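Local coordinates for Lic11098 (Leptospira interrogans serogroup Icterohaemorrhagiae serovar copenhageni, PDB 4U08), which is of unknown function but, as a leucine-rich repeat protein of a human pathogen regarded as a virulence factor, probably acts through binding to other molecules, at residues N44-L58 / L65-M79. Sequence-based numbering, arbitrary orientation.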
loop_
_atom_site.group_PDB
_atom_site.type_symbol
_atom_site.label_atom_id
_atom_site.label_comp_id
_atom_site.label_asym_id
_atom_site.label_seq_id
_atom_site.Cartn_x
_atom_site.Cartn_y
_atom_site.Cartn_z
ATOM N N ASN A 44 21.467 -32.131 -4.123
ATOM C CA ASN A 44 21.870 -30.910 -4.823
ATOM C C ASN A 44 20.687 -29.999 -5.211
ATOM O O ASN A 44 20.903 -28.980 -5.860
ATOM C CB ASN A 44 22.753 -31.240 -6.024
ATOM C CG ASN A 44 24.073 -31.859 -5.631
ATOM O OD1 ASN A 44 24.747 -31.429 -4.684
ATOM N ND2 ASN A 44 24.479 -32.886 -6.349
ATOM N N LEU A 45 19.456 -30.340 -4.774
ATOM C CA LEU A 45 18.240 -29.571 -5.050
ATOM C C LEU A 45 18.371 -28.150 -4.528
ATOM O O LEU A 45 18.767 -27.950 -3.382
ATOM C CB LEU A 45 17.009 -30.270 -4.438
ATOM C CG LEU A 45 15.618 -29.844 -4.952
ATOM C CD1 LEU A 45 15.413 -30.215 -6.430
ATOM C CD2 LEU A 45 14.518 -30.485 -4.113
ATOM N N GLN A 46 18.091 -27.163 -5.391
ATOM C CA GLN A 46 18.183 -25.735 -5.057
ATOM C C GLN A 46 16.814 -25.097 -4.994
ATOM O O GLN A 46 16.613 -24.167 -4.213
ATOM C CB GLN A 46 19.062 -25.001 -6.074
ATOM C CG GLN A 46 20.531 -25.400 -6.000
ATOM C CD GLN A 46 21.378 -24.506 -6.854
ATOM O OE1 GLN A 46 21.675 -24.820 -8.006
ATOM N NE2 GLN A 46 21.772 -23.359 -6.312
ATOM N N LEU A 47 15.879 -25.579 -5.821
ATOM C CA LEU A 47 14.522 -25.049 -5.864
ATOM C C LEU A 47 13.514 -26.185 -5.941
ATOM O O LEU A 47 13.601 -27.068 -6.815
ATOM C CB LEU A 47 14.336 -24.035 -7.034
ATOM C CG LEU A 47 13.049 -23.193 -7.025
ATOM C CD1 LEU A 47 13.294 -21.825 -7.641
ATOM C CD2 LEU A 47 11.885 -23.902 -7.744
ATOM N N LEU A 48 12.546 -26.141 -5.030
ATOM C CA LEU A 48 11.492 -27.127 -4.964
ATOM C C LEU A 48 10.159 -26.409 -5.058
ATOM O O LEU A 48 9.828 -25.596 -4.195
ATOM C CB LEU A 48 11.626 -27.960 -3.662
ATOM C CG LEU A 48 10.520 -28.975 -3.358
ATOM C CD1 LEU A 48 10.336 -29.970 -4.509
ATOM C CD2 LEU A 48 10.799 -29.697 -2.049
ATOM N N ASN A 49 9.412 -26.672 -6.130
ATOM C CA ASN A 49 8.124 -26.038 -6.315
ATOM C C ASN A 49 7.001 -27.042 -6.073
ATOM O O ASN A 49 6.808 -27.974 -6.853
ATOM C CB ASN A 49 8.029 -25.347 -7.687
ATOM C CG ASN A 49 6.861 -24.404 -7.814
ATOM O OD1 ASN A 49 5.904 -24.438 -7.035
ATOM N ND2 ASN A 49 6.877 -23.568 -8.835
ATOM N N LEU A 50 6.274 -26.851 -4.969
ATOM C CA LEU A 50 5.159 -27.706 -4.558
ATOM C C LEU A 50 3.835 -26.934 -4.547
ATOM O O LEU A 50 2.853 -27.402 -3.965
ATOM C CB LEU A 50 5.454 -28.325 -3.172
ATOM C CG LEU A 50 6.694 -29.232 -3.061
ATOM C CD1 LEU A 50 6.887 -29.718 -1.638
ATOM C CD2 LEU A 50 6.592 -30.429 -3.993
ATOM N N ASP A 51 3.806 -25.750 -5.202
ATOM C CA ASP A 51 2.643 -24.862 -5.264
ATOM C C ASP A 51 1.426 -25.517 -5.873
ATOM O O ASP A 51 1.567 -26.358 -6.757
ATOM C CB ASP A 51 2.951 -23.609 -6.101
ATOM C CG ASP A 51 3.908 -22.598 -5.493
ATOM O OD1 ASP A 51 4.170 -22.680 -4.267
ATOM O OD2 ASP A 51 4.389 -21.721 -6.240
ATOM N N ASP A 52 0.229 -25.088 -5.444
ATOM C CA ASP A 52 -1.056 -25.536 -5.986
ATOM C C ASP A 52 -1.193 -27.056 -5.976
ATOM O O ASP A 52 -1.292 -27.667 -7.035
ATOM C CB ASP A 52 -1.260 -24.978 -7.414
ATOM C CG ASP A 52 -1.275 -23.465 -7.512
ATOM O OD1 ASP A 52 -2.357 -22.905 -7.753
ATOM O OD2 ASP A 52 -0.189 -22.847 -7.414
ATOM N N ASN A 53 -1.128 -27.667 -4.795
ATOM C CA ASN A 53 -1.270 -29.115 -4.633
ATOM C C ASN A 53 -2.208 -29.379 -3.441
ATOM O O ASN A 53 -2.884 -28.444 -3.002
ATOM C CB ASN A 53 0.109 -29.817 -4.513
ATOM C CG ASN A 53 0.830 -29.997 -5.833
ATOM O OD1 ASN A 53 0.320 -30.625 -6.777
ATOM N ND2 ASN A 53 2.038 -29.460 -5.929
ATOM N N GLN A 54 -2.294 -30.629 -2.934
ATOM C CA GLN A 54 -3.190 -30.924 -1.809
ATOM C C GLN A 54 -2.449 -31.446 -0.566
ATOM O O GLN A 54 -3.022 -32.218 0.210
ATOM C CB GLN A 54 -4.336 -31.863 -2.233
ATOM C CG GLN A 54 -5.361 -31.217 -3.159
ATOM C CD GLN A 54 -5.046 -31.458 -4.617
ATOM O OE1 GLN A 54 -5.130 -32.589 -5.114
ATOM N NE2 GLN A 54 -4.719 -30.394 -5.348
ATOM N N LEU A 55 -1.197 -30.982 -0.356
ATOM C CA LEU A 55 -0.364 -31.378 0.787
ATOM C C LEU A 55 -0.954 -30.907 2.114
ATOM O O LEU A 55 -1.342 -29.746 2.238
ATOM C CB LEU A 55 1.087 -30.871 0.644
ATOM C CG LEU A 55 1.877 -31.303 -0.593
ATOM C CD1 LEU A 55 3.237 -30.628 -0.629
ATOM C CD2 LEU A 55 2.075 -32.793 -0.624
ATOM N N ILE A 56 -1.051 -31.822 3.084
ATOM C CA ILE A 56 -1.566 -31.528 4.418
ATOM C C ILE A 56 -0.411 -31.424 5.413
ATOM O O ILE A 56 -0.540 -30.749 6.434
ATOM C CB ILE A 56 -2.681 -32.513 4.875
ATOM C CG1 ILE A 56 -2.206 -33.988 4.844
ATOM C CG2 ILE A 56 -3.976 -32.292 4.073
ATOM C CD1 ILE A 56 -3.039 -34.979 5.718
ATOM N N ALA A 57 0.726 -32.069 5.089
ATOM C CA ALA A 57 1.940 -32.095 5.899
ATOM C C ALA A 57 3.166 -32.340 5.021
ATOM O O ALA A 57 3.021 -32.578 3.820
ATOM C CB ALA A 57 1.827 -33.186 6.957
ATOM N N LEU A 58 4.371 -32.273 5.611
ATOM C CA LEU A 58 5.630 -32.527 4.909
ATOM C C LEU A 58 6.421 -33.617 5.623
ATOM O O LEU A 58 6.417 -33.641 6.859
ATOM C CB LEU A 58 6.514 -31.275 4.864
ATOM C CG LEU A 58 6.049 -30.070 4.050
ATOM C CD1 LEU A 58 6.897 -28.867 4.406
ATOM C CD2 LEU A 58 6.106 -30.343 2.548
ATOM N N LEU A 65 17.581 -31.512 2.703
ATOM C CA LEU A 65 17.883 -30.681 1.528
ATOM C C LEU A 65 18.762 -29.487 1.927
ATOM O O LEU A 65 18.301 -28.347 1.972
ATOM C CB LEU A 65 16.578 -30.248 0.815
ATOM C CG LEU A 65 15.603 -31.368 0.443
ATOM C CD1 LEU A 65 14.251 -30.809 0.022
ATOM C CD2 LEU A 65 16.172 -32.257 -0.659
ATOM N N GLN A 66 20.045 -29.762 2.222
ATOM C CA GLN A 66 21.015 -28.762 2.677
ATOM C C GLN A 66 21.401 -27.742 1.606
ATOM O O GLN A 66 21.920 -26.686 1.963
ATOM C CB GLN A 66 22.268 -29.415 3.291
ATOM C CG GLN A 66 21.989 -30.269 4.541
ATOM C CD GLN A 66 21.398 -29.465 5.683
ATOM O OE1 GLN A 66 22.067 -28.626 6.305
ATOM N NE2 GLN A 66 20.124 -29.694 5.970
ATOM N N ASN A 67 21.139 -28.029 0.316
ATOM C CA ASN A 67 21.424 -27.065 -0.750
ATOM C C ASN A 67 20.189 -26.253 -1.183
ATOM O O ASN A 67 20.326 -25.332 -1.992
ATOM C CB ASN A 67 22.111 -27.742 -1.936
ATOM C CG ASN A 67 23.562 -28.051 -1.654
ATOM O OD1 ASN A 67 24.373 -27.153 -1.367
ATOM N ND2 ASN A 67 23.913 -29.331 -1.686
ATOM N N LEU A 68 18.991 -26.568 -0.627
ATOM C CA LEU A 68 17.739 -25.886 -0.972
ATOM C C LEU A 68 17.759 -24.402 -0.617
ATOM O O LEU A 68 17.999 -24.057 0.537
ATOM C CB LEU A 68 16.539 -26.593 -0.328
ATOM C CG LEU A 68 15.151 -26.283 -0.919
ATOM C CD1 LEU A 68 14.994 -26.852 -2.324
ATOM C CD2 LEU A 68 14.058 -26.832 -0.026
ATOM N N GLN A 69 17.543 -23.529 -1.630
ATOM C CA GLN A 69 17.535 -22.063 -1.501
ATOM C C GLN A 69 16.118 -21.506 -1.547
ATOM O O GLN A 69 15.858 -20.447 -0.971
ATOM C CB GLN A 69 18.386 -21.428 -2.610
ATOM C CG GLN A 69 19.881 -21.779 -2.510
ATOM C CD GLN A 69 20.722 -21.098 -3.565
ATOM O OE1 GLN A 69 20.426 -21.147 -4.768
ATOM N NE2 GLN A 69 21.822 -20.492 -3.139
ATOM N N GLN A 70 15.198 -22.214 -2.242
ATOM C CA GLN A 70 13.811 -21.777 -2.377
ATOM C C GLN A 70 12.832 -22.924 -2.220
ATOM O O GLN A 70 12.935 -23.944 -2.919
ATOM C CB GLN A 70 13.566 -21.070 -3.733
ATOM C CG GLN A 70 14.344 -19.769 -3.916
ATOM C CD GLN A 70 13.865 -18.965 -5.102
ATOM O OE1 GLN A 70 12.682 -18.967 -5.471
ATOM N NE2 GLN A 70 14.760 -18.202 -5.680
ATOM N N LEU A 71 11.859 -22.737 -1.315
ATOM C CA LEU A 71 10.818 -23.710 -1.077
ATOM C C LEU A 71 9.462 -23.046 -1.296
ATOM O O LEU A 71 9.056 -22.188 -0.509
ATOM C CB LEU A 71 10.961 -24.330 0.338
ATOM C CG LEU A 71 9.919 -25.371 0.753
ATOM C CD1 LEU A 71 9.876 -26.549 -0.222
ATOM C CD2 LEU A 71 10.198 -25.870 2.160
ATOM N N HIS A 72 8.790 -23.418 -2.400
ATOM C CA HIS A 72 7.481 -22.887 -2.793
ATOM C C HIS A 72 6.419 -23.906 -2.379
ATOM O O HIS A 72 6.368 -25.015 -2.914
ATOM C CB HIS A 72 7.443 -22.589 -4.313
ATOM C CG HIS A 72 8.449 -21.565 -4.746
ATOM N ND1 HIS A 72 8.070 -20.274 -5.068
ATOM C CD2 HIS A 72 9.795 -21.666 -4.870
ATOM C CE1 HIS A 72 9.191 -19.637 -5.376
ATOM N NE2 HIS A 72 10.252 -20.432 -5.273
ATOM N N LEU A 73 5.614 -23.553 -1.380
ATOM C CA LEU A 73 4.592 -24.441 -0.838
ATOM C C LEU A 73 3.234 -23.765 -0.763
ATOM O O LEU A 73 2.390 -24.147 0.052
ATOM C CB LEU A 73 5.018 -24.875 0.567
ATOM C CG LEU A 73 5.827 -26.140 0.677
ATOM C CD1 LEU A 73 6.420 -26.247 2.050
ATOM C CD2 LEU A 73 4.961 -27.353 0.407
ATOM N N SER A 74 3.023 -22.765 -1.605
ATOM C CA SER A 74 1.801 -21.993 -1.617
ATOM C C SER A 74 0.629 -22.789 -2.154
ATOM O O SER A 74 0.816 -23.729 -2.926
ATOM C CB SER A 74 1.990 -20.718 -2.441
ATOM O OG SER A 74 3.082 -19.963 -1.944
ATOM N N LYS A 75 -0.579 -22.403 -1.743
ATOM C CA LYS A 75 -1.837 -22.982 -2.203
ATOM C C LYS A 75 -1.893 -24.516 -2.026
ATOM O O LYS A 75 -2.074 -25.268 -2.981
ATOM C CB LYS A 75 -2.153 -22.528 -3.651
ATOM C CG LYS A 75 -2.243 -21.008 -3.809
ATOM C CD LYS A 75 -2.432 -20.579 -5.259
ATOM C CE LYS A 75 -1.181 -19.961 -5.835
ATOM N NZ LYS A 75 -1.323 -19.656 -7.284
ATOM N N ASN A 76 -1.703 -24.961 -0.787
ATOM C CA ASN A 76 -1.844 -26.354 -0.386
ATOM C C ASN A 76 -2.818 -26.316 0.784
ATOM O O ASN A 76 -3.550 -25.330 0.931
ATOM C CB ASN A 76 -0.500 -26.964 0.012
ATOM C CG ASN A 76 0.281 -27.439 -1.158
ATOM O OD1 ASN A 76 0.061 -28.530 -1.656
ATOM N ND2 ASN A 76 1.180 -26.610 -1.642
ATOM N N GLN A 77 -2.831 -27.371 1.618
ATOM C CA GLN A 77 -3.709 -27.444 2.784
ATOM C C GLN A 77 -2.854 -27.771 4.024
ATOM O O GLN A 77 -3.331 -28.472 4.927
ATOM C CB GLN A 77 -4.799 -28.513 2.553
ATOM C CG GLN A 77 -5.790 -28.205 1.427
ATOM C CD GLN A 77 -6.557 -29.423 0.949
ATOM O OE1 GLN A 77 -6.132 -30.578 1.102
ATOM N NE2 GLN A 77 -7.697 -29.189 0.315
ATOM N N LEU A 78 -1.588 -27.252 4.066
ATOM C CA LEU A 78 -0.632 -27.544 5.142
ATOM C C LEU A 78 -1.166 -27.159 6.502
ATOM O O LEU A 78 -1.557 -26.012 6.704
ATOM C CB LEU A 78 0.747 -26.918 4.910
ATOM C CG LEU A 78 1.546 -27.395 3.705
ATOM C CD1 LEU A 78 2.811 -26.588 3.570
ATOM C CD2 LEU A 78 1.901 -28.871 3.811
HETATM N N MSE A 79 -1.237 -28.144 7.410
HETATM C CA MSE A 79 -1.765 -27.972 8.761
HETATM C C MSE A 79 -0.657 -27.661 9.760
HETATM O O MSE A 79 -0.930 -27.056 10.794
HETATM C CB MSE A 79 -2.555 -29.218 9.194
HETATM C CG MSE A 79 -3.634 -29.624 8.208
HETATM SE SE MSE A 79 -5.147 -30.189 9.018
HETATM C CE MSE A 79 -5.622 -28.718 9.890
HETATM O O HOH W 1 22.498 -24.384 -3.347
HETATM O O HOH W 2 5.376 -19.593 -5.034
#
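Two successive coils of a leucine-rich repeat solenoid stack here through the parallel strands 47-49 and 70-72 and the asparagine ladder that follows them. The strands zip together from Gln70 N to Gln46 O, through Leu48 N to Gln70 O and His72 N to Leu48 O (3.0 Å), to Leu50 N on His72 O. Just beyond, the Asn76 amide reaches into the 50-55 turn of the preceding coil: its ND2 gives a nearly straight bond (177°) to Leu50 O at 3.0 Å, with the acceptor in its amide plane, while its OD1 takes Leu55 N at 3.0 Å. Asn53 ND2 reaches the same Leu50 O from the opposite face of that carbonyl, so two amides grip one oxygen.

On the strand face of Leu47 and Asn49, the His72 ring has a partner at each nitrogen. Its NE2 donates in plane to a lone pair of Gln70 OE1 (2.8 Å), and a water joins ND1 to Asp51 OD2. Asp51, its CG anti to the carbonyl carbon (chi1 -71°), sets OD1 against Ser74 N, which meets it on the anti side at 2.9 Å; next door, Lys75 NZ sits 3.4 Å from both OD1 and OD2 of Asp52, a long, weak salt bridge.

Inside the coil, Leu48 and Leu71 lie side by side, CD2 to CD1 3.8 Å; Leu73 CD2 meets the CD1 methyls of Leu50 and Leu55, and its CD1 meets Leu58 CD1. The ladder carries on both ways, Asn53 ND2 also reaching Leu27 O and its OD1 taking Ser30 N and Leu32 N, and Asn99 ND2 reaching Leu73 O, with strands 24-26 and 93-95 flanking the pair.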